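PfVFT1 (Plasmodium falciparum, PDB 5JKQ) probably binds a small solute between its two lobes, as expected of a Venus flytrap protein. Local coordinates at residues K206-E212 and T227-F233; I181-K185 and E262-F268. The protein carries 3 engineered substitutions. All blocks are in the same frame, centred on the assembly; numbering follows the deposited sequence.

Interaction 1 (K206-E212 and T227-F233)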
ATOM      1  N   LYS A 206      16.332  21.112   6.069  1.00 27.19           N
ATOM      2  CA  LYS A 206      16.357  19.937   5.204  1.00 21.31           C
ATOM      3  C   LYS A 206      15.850  18.721   5.971  1.00 27.98           C
ATOM      4  O   LYS A 206      16.116  18.579   7.165  1.00 21.96           O
ATOM      5  CB  LYS A 206      17.774  19.689   4.677  1.00 33.45           C
ATOM      6  CG  LYS A 206      18.533  20.968   4.334  1.00 46.66           C
ATOM      7  CD  LYS A 206      19.810  20.690   3.550  1.00 50.19           C
ATOM      8  CE  LYS A 206      20.532  21.988   3.195  1.00 51.59           C
ATOM      9  NZ  LYS A 206      21.737  21.767   2.344  1.00 50.09           N
ATOM     10  N   ILE A 207      15.118  17.850   5.280  1.00 27.34           N
ATOM     11  CA  ILE A 207      14.490  16.692   5.909  1.00 21.43           C
ATOM     12  C   ILE A 207      15.090  15.394   5.384  1.00 22.60           C
ATOM     13  O   ILE A 207      15.203  15.193   4.173  1.00 25.90           O
ATOM     14  CB  ILE A 207      12.958  16.705   5.679  1.00 29.58           C
ATOM     15  CG1 ILE A 207      12.342  17.873   6.458  1.00 20.22           C
ATOM     16  CG2 ILE A 207      12.319  15.376   6.102  1.00 27.59           C
ATOM     17  CD1 ILE A 207      10.832  17.989   6.340  1.00 38.56           C
ATOM     18  N   ALA A 208      15.476  14.519   6.309  1.00 22.65           N
ATOM     19  CA  ALA A 208      16.019  13.210   5.961  1.00 25.31           C
ATOM     20  C   ALA A 208      14.923  12.151   5.991  1.00 17.37           C
ATOM     21  O   ALA A 208      14.082  12.140   6.890  1.00 23.70           O
ATOM     22  CB  ALA A 208      17.142  12.834   6.909  1.00 24.81           C
ATOM     23  N   CYS A 209      14.945  11.260   5.004  1.00 22.56           N
ATOM     24  CA  CYS A 209      13.955  10.193   4.899  1.00 16.04           C
ATOM     25  C   CYS A 209      14.610   8.889   4.451  1.00 20.24           C
ATOM     26  O   CYS A 209      15.564   8.899   3.680  1.00 16.85           O
ATOM     27  CB  CYS A 209      12.849  10.587   3.919  1.00 15.35           C
ATOM     28  SG  CYS A 209      12.004  12.137   4.319  1.00 20.11           S
ATOM     29  N   LEU A 210      14.094   7.765   4.936  1.00 20.69           N
ATOM     30  CA  LEU A 210      14.659   6.468   4.587  1.00 18.66           C
ATOM     31  C   LEU A 210      14.133   6.006   3.232  1.00 19.90           C
ATOM     32  O   LEU A 210      14.815   5.284   2.506  1.00 16.86           O
ATOM     33  CB  LEU A 210      14.339   5.433   5.668  1.00 22.67           C
ATOM     34  CG  LEU A 210      14.871   4.017   5.435  1.00 23.53           C
ATOM     35  CD1 LEU A 210      16.377   4.016   5.206  1.00 20.51           C
ATOM     36  CD2 LEU A 210      14.518   3.124   6.611  1.00 23.26           C
ATOM     37  N   THR A 211      12.917   6.433   2.901  1.00 18.23           N
ATOM     38  CA  THR A 211      12.302   6.114   1.618  1.00 20.44           C
ATOM     39  C   THR A 211      11.695   7.365   0.999  1.00 20.02           C
ATOM     40  O   THR A 211      11.501   8.373   1.679  1.00 19.73           O
ATOM     41  CB  THR A 211      11.197   5.047   1.759  1.00 23.86           C
ATOM     42  OG1 THR A 211      10.059   5.617   2.419  1.00 20.43           O
ATOM     43  CG2 THR A 211      11.696   3.842   2.547  1.00 20.15           C
ATOM     44  N   GLU A 212      11.393   7.294  -0.293  1.00 23.00           N
ATOM     45  CA  GLU A 212      10.736   8.395  -0.985  1.00 23.72           C
ATOM     46  C   GLU A 212       9.343   8.631  -0.410  1.00 22.19           C
ATOM     47  O   GLU A 212       8.893   9.772  -0.293  1.00 22.50           O
ATOM     48  CB  GLU A 212      10.649   8.108  -2.486  1.00 23.89           C
ATOM     49  CG  GLU A 212      10.067   9.250  -3.305  1.00 32.21           C
ATOM     50  CD  GLU A 212      10.081   8.966  -4.797  1.00 30.54           C
ATOM     51  OE1 GLU A 212      10.179   7.781  -5.180  1.00 34.99           O
ATOM     52  OE2 GLU A 212       9.997   9.930  -5.587  1.00 35.28           O
ATOM     53  N   THR A 227      13.867  21.210   1.906  1.00 30.23           N
ATOM     54  CA  THR A 227      14.403  20.282   0.914  1.00 32.54           C
ATOM     55  C   THR A 227      14.282  18.852   1.433  1.00 24.67           C
ATOM     56  O   THR A 227      14.417  18.605   2.632  1.00 26.37           O
ATOM     57  CB  THR A 227      15.872  20.594   0.578  1.00 26.78           C
ATOM     58  OG1 THR A 227      16.644  20.634   1.784  1.00 35.27           O
ATOM     59  CG2 THR A 227      15.982  21.934  -0.130  1.00 25.40           C
ATOM     60  N   TYR A 228      14.027  17.919   0.520  1.00 25.35           N
ATOM     61  CA  TYR A 228      13.777  16.527   0.880  1.00 27.22           C
ATOM     62  C   TYR A 228      14.885  15.616   0.367  1.00 29.35           C
ATOM     63  O   TYR A 228      15.143  15.553  -0.835  1.00 32.54           O
ATOM     64  CB  TYR A 228      12.425  16.073   0.326  1.00 15.58           C
ATOM     65  CG  TYR A 228      11.283  16.962   0.759  1.00 28.07           C
ATOM     66  CD1 TYR A 228      10.592  16.712   1.938  1.00 24.50           C
ATOM     67  CD2 TYR A 228      10.902  18.059  -0.002  1.00 25.72           C
ATOM     68  CE1 TYR A 228       9.552  17.526   2.342  1.00 23.28           C
ATOM     69  CE2 TYR A 228       9.862  18.878   0.395  1.00 21.92           C
ATOM     70  CZ  TYR A 228       9.191  18.606   1.567  1.00 22.19           C
ATOM     71  OH  TYR A 228       8.155  19.417   1.974  1.00 21.37           O
ATOM     72  N   ASP A 229      15.532  14.915   1.292  1.00 24.40           N
ATOM     73  CA  ASP A 229      16.601  13.982   0.958  1.00 26.33           C
ATOM     74  C   ASP A 229      16.256  12.579   1.446  1.00 25.84           C
ATOM     75  O   ASP A 229      16.142  12.345   2.650  1.00 22.56           O
ATOM     76  CB  ASP A 229      17.924  14.446   1.572  1.00 25.43           C
ATOM     77  CG  ASP A 229      19.100  13.592   1.142  1.00 27.18           C
ATOM     78  OD1 ASP A 229      18.999  12.913   0.099  1.00 35.99           O
ATOM     79  OD2 ASP A 229      20.132  13.608   1.845  1.00 38.42           O
ATOM     80  N   TYR A 230      16.089  11.655   0.502  1.00 25.14           N
ATOM     81  CA  TYR A 230      15.807  10.260   0.826  1.00 26.17           C
ATOM     82  C   TYR A 230      16.802   9.303   0.169  1.00 32.95           C
ATOM     83  O   TYR A 230      16.907   8.139   0.557  1.00 31.24           O
ATOM     84  CB  TYR A 230      14.384   9.894   0.404  1.00 23.03           C
ATOM     85  CG  TYR A 230      14.127  10.030  -1.077  1.00 28.15           C
ATOM     86  CD1 TYR A 230      14.372   8.973  -1.944  1.00 32.34           C
ATOM     87  CD2 TYR A 230      13.637  11.214  -1.608  1.00 25.92           C
ATOM     88  CE1 TYR A 230      14.138   9.092  -3.299  1.00 31.19           C
ATOM     89  CE2 TYR A 230      13.400  11.344  -2.962  1.00 32.31           C
ATOM     90  CZ  TYR A 230      13.652  10.281  -3.803  1.00 33.32           C
ATOM     91  OH  TYR A 230      13.416  10.407  -5.153  1.00 43.74           O
ATOM     92  N   LYS A 231      17.531   9.800  -0.823  1.00 30.15           N
ATOM     93  CA  LYS A 231      18.482   8.978  -1.558  1.00 29.13           C
ATOM     94  C   LYS A 231      19.740   8.686  -0.740  1.00 23.90           C
ATOM     95  O   LYS A 231      20.396   7.665  -0.942  1.00 30.75           O
ATOM     96  CB  LYS A 231      18.856   9.666  -2.873  1.00 20.43           C
ATOM     97  CG  LYS A 231      17.736   9.660  -3.902  1.00 32.40           C
ATOM     98  CD  LYS A 231      18.021  10.603  -5.061  1.00 35.21           C
ATOM     99  CE  LYS A 231      16.878  10.598  -6.066  1.00 39.22           C
ATOM    100  NZ  LYS A 231      17.163  11.445  -7.258  1.00 42.36           N
ATOM    101  N   SER A 232      20.062   9.574   0.194  1.00 26.61           N
ATOM    102  CA  SER A 232      21.317   9.482   0.935  1.00 30.10           C
ATOM    103  C   SER A 232      21.282   8.486   2.095  1.00 26.06           C
ATOM    104  O   SER A 232      22.304   8.267   2.746  1.00 33.32           O
ATOM    105  CB  SER A 232      21.705  10.861   1.473  1.00 33.10           C
ATOM    106  OG  SER A 232      21.920  11.781   0.416  1.00 35.60           O
ATOM    107  N   PHE A 233      20.122   7.882   2.346  1.00 29.46           N
ATOM    108  CA  PHE A 233      19.936   7.029   3.523  1.00 25.43           C
ATOM    109  C   PHE A 233      19.410   5.645   3.159  1.00 23.60           C
ATOM    110  O   PHE A 233      18.383   5.515   2.492  1.00 35.93           O
ATOM    111  CB  PHE A 233      18.988   7.708   4.510  1.00 17.44           C
ATOM    112  CG  PHE A 233      19.329   9.146   4.770  1.00 22.80           C
ATOM    113  CD1 PHE A 233      20.320   9.482   5.676  1.00 29.73           C
ATOM    114  CD2 PHE A 233      18.671  10.161   4.096  1.00 24.13           C
ATOM    115  CE1 PHE A 233      20.643  10.806   5.911  1.00 25.57           C
ATOM    116  CE2 PHE A 233      18.990  11.487   4.328  1.00 24.74           C
ATOM    117  CZ  PHE A 233      19.977  11.808   5.236  1.00 28.02           C
TER

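Interaction 2 (I181-K185 and E262-F268)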
ATOM      1  N   ILE A 181       8.277  10.592  13.006  1.00 17.72           N
ATOM      2  CA  ILE A 181       9.217  11.698  12.883  1.00 23.27           C
ATOM      3  C   ILE A 181      10.149  11.694  14.083  1.00 16.43           C
ATOM      4  O   ILE A 181       9.699  11.847  15.217  1.00 24.44           O
ATOM      5  CB  ILE A 181       8.487  13.059  12.792  1.00 16.60           C
ATOM      6  CG1 ILE A 181       7.576  13.086  11.562  1.00 21.28           C
ATOM      7  CG2 ILE A 181       9.491  14.212  12.729  1.00 19.78           C
ATOM      8  CD1 ILE A 181       6.644  14.277  11.507  1.00 25.11           C
HETATM    9  N   MSE A 182      11.442  11.506  13.837  1.00 18.46           N
HETATM   10  CA  MSE A 182      12.417  11.597  14.913  1.00 22.35           C
HETATM   11  C   MSE A 182      13.143  12.936  14.854  1.00 22.25           C
HETATM   12  O   MSE A 182      13.497  13.429  13.780  1.00 22.91           O
HETATM   13  CB  MSE A 182      13.407  10.432  14.866  1.00 22.15           C
HETATM   14  CG  MSE A 182      14.201  10.266  13.596  1.00 35.13           C
HETATM   15 SE   MSE A 182      15.512   8.831  13.854  1.00 49.24          SE
HETATM   16  CE  MSE A 182      16.701   9.743  15.094  1.00 16.51           C
ATOM     17  N   ILE A 183      13.342  13.525  16.028  1.00 17.57           N
ATOM     18  CA  ILE A 183      13.882  14.872  16.146  1.00 22.81           C
ATOM     19  C   ILE A 183      14.590  15.030  17.489  1.00 21.72           C
ATOM     20  O   ILE A 183      14.265  14.341  18.456  1.00 21.20           O
ATOM     21  CB  ILE A 183      12.759  15.933  16.008  1.00 23.93           C
ATOM     22  CG1 ILE A 183      13.339  17.351  16.031  1.00 23.95           C
ATOM     23  CG2 ILE A 183      11.709  15.746  17.105  1.00 23.52           C
ATOM     24  CD1 ILE A 183      12.328  18.438  15.690  1.00 23.72           C
ATOM     25  N   LEU A 184      15.567  15.930  17.542  1.00 25.87           N
ATOM     26  CA  LEU A 184      16.273  16.214  18.785  1.00 25.43           C
ATOM     27  C   LEU A 184      15.333  16.869  19.793  1.00 19.35           C
ATOM     28  O   LEU A 184      14.587  17.786  19.449  1.00 27.08           O
ATOM     29  CB  LEU A 184      17.477  17.117  18.519  1.00 22.23           C
ATOM     30  CG  LEU A 184      18.580  16.500  17.659  1.00 26.85           C
ATOM     31  CD1 LEU A 184      19.497  17.576  17.103  1.00 26.69           C
ATOM     32  CD2 LEU A 184      19.373  15.487  18.470  1.00 23.99           C
ATOM     33  N   LYS A 185      15.370  16.392  21.033  1.00 21.43           N
ATOM     34  CA  LYS A 185      14.516  16.924  22.092  1.00 28.93           C
ATOM     35  C   LYS A 185      14.752  18.407  22.336  1.00 20.31           C
ATOM     36  O   LYS A 185      13.854  19.120  22.781  1.00 20.72           O
ATOM     37  CB  LYS A 185      14.746  16.161  23.400  1.00 28.18           C
ATOM     38  CG  LYS A 185      13.925  14.894  23.540  1.00 27.32           C
ATOM     39  CD  LYS A 185      13.397  14.725  24.958  1.00 30.81           C
ATOM     40  CE  LYS A 185      12.350  13.623  25.035  1.00 36.58           C
ATOM     41  NZ  LYS A 185      11.981  13.299  26.436  1.00 36.80           N
ATOM     42  N   GLU A 262      16.645   8.635  25.536  1.00 21.69           N
ATOM     43  CA  GLU A 262      15.375   9.296  25.846  1.00 25.55           C
ATOM     44  C   GLU A 262      15.494  10.814  25.950  1.00 26.44           C
ATOM     45  O   GLU A 262      14.614  11.547  25.501  1.00 32.34           O
ATOM     46  CB  GLU A 262      14.821   8.754  27.169  1.00 27.88           C
ATOM     47  CG  GLU A 262      13.467   8.083  27.065  1.00 37.50           C
ATOM     48  CD  GLU A 262      13.120   7.291  28.314  1.00 37.79           C
ATOM     49  OE1 GLU A 262      13.094   6.043  28.241  1.00 35.88           O
ATOM     50  OE2 GLU A 262      12.875   7.914  29.369  1.00 36.42           O
ATOM     51  N   HIS A 263      16.587  11.277  26.546  1.00 26.82           N
ATOM     52  CA  HIS A 263      16.738  12.685  26.890  1.00 27.47           C
ATOM     53  C   HIS A 263      17.254  13.525  25.727  1.00 29.36           C
ATOM     54  O   HIS A 263      17.233  14.755  25.789  1.00 35.71           O
ATOM     55  CB  HIS A 263      17.682  12.820  28.087  1.00 26.84           C
ATOM     56  CG  HIS A 263      17.291  11.972  29.258  1.00 35.97           C
ATOM     57  ND1 HIS A 263      18.199  11.209  29.962  1.00 41.77           N
ATOM     58  CD2 HIS A 263      16.089  11.763  29.844  1.00 37.59           C
ATOM     59  CE1 HIS A 263      17.572  10.568  30.932  1.00 37.32           C
ATOM     60  NE2 HIS A 263      16.292  10.886  30.883  1.00 37.23           N
ATOM     61  N   LYS A 264      17.708  12.861  24.669  1.00 22.11           N
ATOM     62  CA  LYS A 264      18.313  13.550  23.531  1.00 22.56           C
ATOM     63  C   LYS A 264      17.445  13.488  22.278  1.00 17.92           C
ATOM     64  O   LYS A 264      17.422  14.432  21.487  1.00 21.98           O
ATOM     65  CB  LYS A 264      19.689  12.951  23.233  1.00 28.26           C
ATOM     66  CG  LYS A 264      20.714  13.163  24.346  1.00 39.38           C
ATOM     67  CD  LYS A 264      21.264  14.589  24.372  1.00 43.61           C
ATOM     68  CE  LYS A 264      22.492  14.758  23.469  1.00 49.10           C
ATOM     69  NZ  LYS A 264      22.180  14.757  22.008  1.00 33.26           N
ATOM     70  N   ILE A 265      16.739  12.377  22.097  1.00 20.39           N
ATOM     71  CA  ILE A 265      15.961  12.155  20.885  1.00 24.07           C
ATOM     72  C   ILE A 265      14.483  12.001  21.203  1.00 21.45           C
ATOM     73  O   ILE A 265      14.100  11.474  22.249  1.00 21.43           O
ATOM     74  CB  ILE A 265      16.479  10.910  20.117  1.00 23.46           C
ATOM     75  CG1 ILE A 265      17.735  11.273  19.315  1.00 26.62           C
ATOM     76  CG2 ILE A 265      15.410  10.322  19.186  1.00 25.48           C
ATOM     77  CD1 ILE A 265      17.501  12.192  18.101  1.00 22.26           C
ATOM     78  N   ASN A 266      13.665  12.498  20.282  1.00 24.37           N
ATOM     79  CA  ASN A 266      12.219  12.406  20.368  1.00 24.50           C
ATOM     80  C   ASN A 266      11.679  11.690  19.146  1.00 19.26           C
ATOM     81  O   ASN A 266      12.172  11.903  18.042  1.00 18.88           O
ATOM     82  CB  ASN A 266      11.613  13.803  20.476  1.00 24.21           C
ATOM     83  CG  ASN A 266      10.622  13.925  21.607  1.00 33.86           C
ATOM     84  OD1 ASN A 266      10.720  14.831  22.432  1.00 41.05           O
ATOM     85  ND2 ASN A 266       9.658  13.014  21.655  1.00 39.44           N
ATOM     86  N   VAL A 267      10.680  10.835  19.339  1.00 21.87           N
ATOM     87  CA  VAL A 267      10.002  10.189  18.220  1.00 16.65           C
ATOM     88  C   VAL A 267       8.494  10.177  18.455  1.00 17.40           C
ATOM     89  O   VAL A 267       8.020   9.661  19.467  1.00 17.74           O
ATOM     90  CB  VAL A 267      10.492   8.743  18.001  1.00 15.04           C
ATOM     91  CG1 VAL A 267       9.975   8.209  16.672  1.00 23.74           C
ATOM     92  CG2 VAL A 267      12.013   8.670  18.029  1.00 23.67           C
ATOM     93  N   PHE A 268       7.750  10.752  17.515  1.00 18.74           N
ATOM     94  CA  PHE A 268       6.295  10.787  17.600  1.00 17.52           C
ATOM     95  C   PHE A 268       5.673  10.395  16.264  1.00 22.43           C
ATOM     96  O   PHE A 268       6.274  10.585  15.205  1.00 21.66           O
ATOM     97  CB  PHE A 268       5.810  12.176  18.031  1.00 17.43           C
ATOM     98  CG  PHE A 268       6.236  13.286  17.111  1.00 24.27           C
ATOM     99  CD1 PHE A 268       5.478  13.610  15.998  1.00 22.44           C
ATOM    100  CD2 PHE A 268       7.388  14.013  17.365  1.00 24.88           C
ATOM    101  CE1 PHE A 268       5.862  14.633  15.150  1.00 21.07           C
ATOM    102  CE2 PHE A 268       7.779  15.038  16.522  1.00 24.03           C
ATOM    103  CZ  PHE A 268       7.014  15.347  15.413  1.00 26.00           C
TER

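Interaction 1 (K206-E212 and T227-F233)
A right-handed beta-alpha-beta crossover is closed where Ile207 and Cys209 bond to the backbone beside them: strand 206-209 runs parallel to strand 227-229, with helix 212-222 between them in sequence. Ile207 N reaches Thr227 O at 2.8 Å, Ile207 O receives Asp229 N at 2.9 Å, and Cys209 N gives a more bent bond to Asp229 O (N-H...O 141°) as the strands end. The face carrying Ile207 and Tyr228 turns to the crossover helix, where Leu218 meets Ile207, and the Tyr228 hydroxyl bonds Leu223 O just past the helix. Cys209 adds a covalent tie to that helix, its SG forming the disulfide with Cys215. Past the strand, Thr211 is the helix N-cap, its OG1 bonding Asn214 N, and Glu212 lies alongside Tyr230. CB of Glu212 sits over one face of the ring, 3.8 Å from its centroid; with CG anti to the backbone N (chi1 -176°), the extended chain follows the ring toward its hydroxyl, the carboxylate plane only 16° from the ring plane. On the sheet face away from Ile207 and Tyr228, Phe233, from the loop after the strand, brings CZ to 3.4 Å from Ala208 CB, while His248 packs edge-to-face with the Phe233 ring.

Interaction 2 (I181-K185 and E262-F268)
With chi1 at 59°, CG of Phe268 stands between the backbone N and the carbonyl carbon, which brings the ring back across strand 181-184, where Ile181 lies against one face and Ile183 CG2 approaches the edge. Ile181 CB stands 4.1 Å from the ring centroid in a CH-pi contact, and its CD1 touches Phe268 CE1 at 3.7 Å. Selenomethionine Met182 bends at chi3 (-70°), which carries CE to 4.0 Å from Ile265 CD1; Leu184 CD2 meets Ile265 CD1 at 3.8 Å. Met182 and Ile265 also pack on helix 236-244, against Leu239 and Leu244 respectively. Lys185 lays its aliphatic chain across the Asn266 amide at about a right angle, CE 3.3 Å from OD1, before its end nears the carbonyl of Glu262. Between the two backbones, Ile181 and Ile183 each exchange two bonds with Phe268 and Asn266 respectively, the shortest being Asn266 N to Ile183 O at 2.7 Å. Lys185 N adds one more to Lys264 O. Alternating hydrogen-bonded and non-hydrogen-bonded pairs are the signature of antiparallel strands, here within the mixed sheet of one lobe.

Overall arrangement
Both contacts belong to the same mixed sheet, on the same side of the chain's centre, in the lobe away from the three-stranded parallel sheet. Their centres are 18 Å apart and their nearest atoms about 7 Å, without touching. Strand 250-253 bridges them: it pairs in parallel with 206-209 of interaction 1 and antiparallel with 175-184 of interaction 2. Helix 236-244 also reaches both, through Leu239 on Ala208 and on Met182. Along the chain, interaction 1 is nested inside the loop closed by interaction 2, so the local crossover is enclosed by a long-range pairing. Both are parts of one lobe of the bi-lobed architecture.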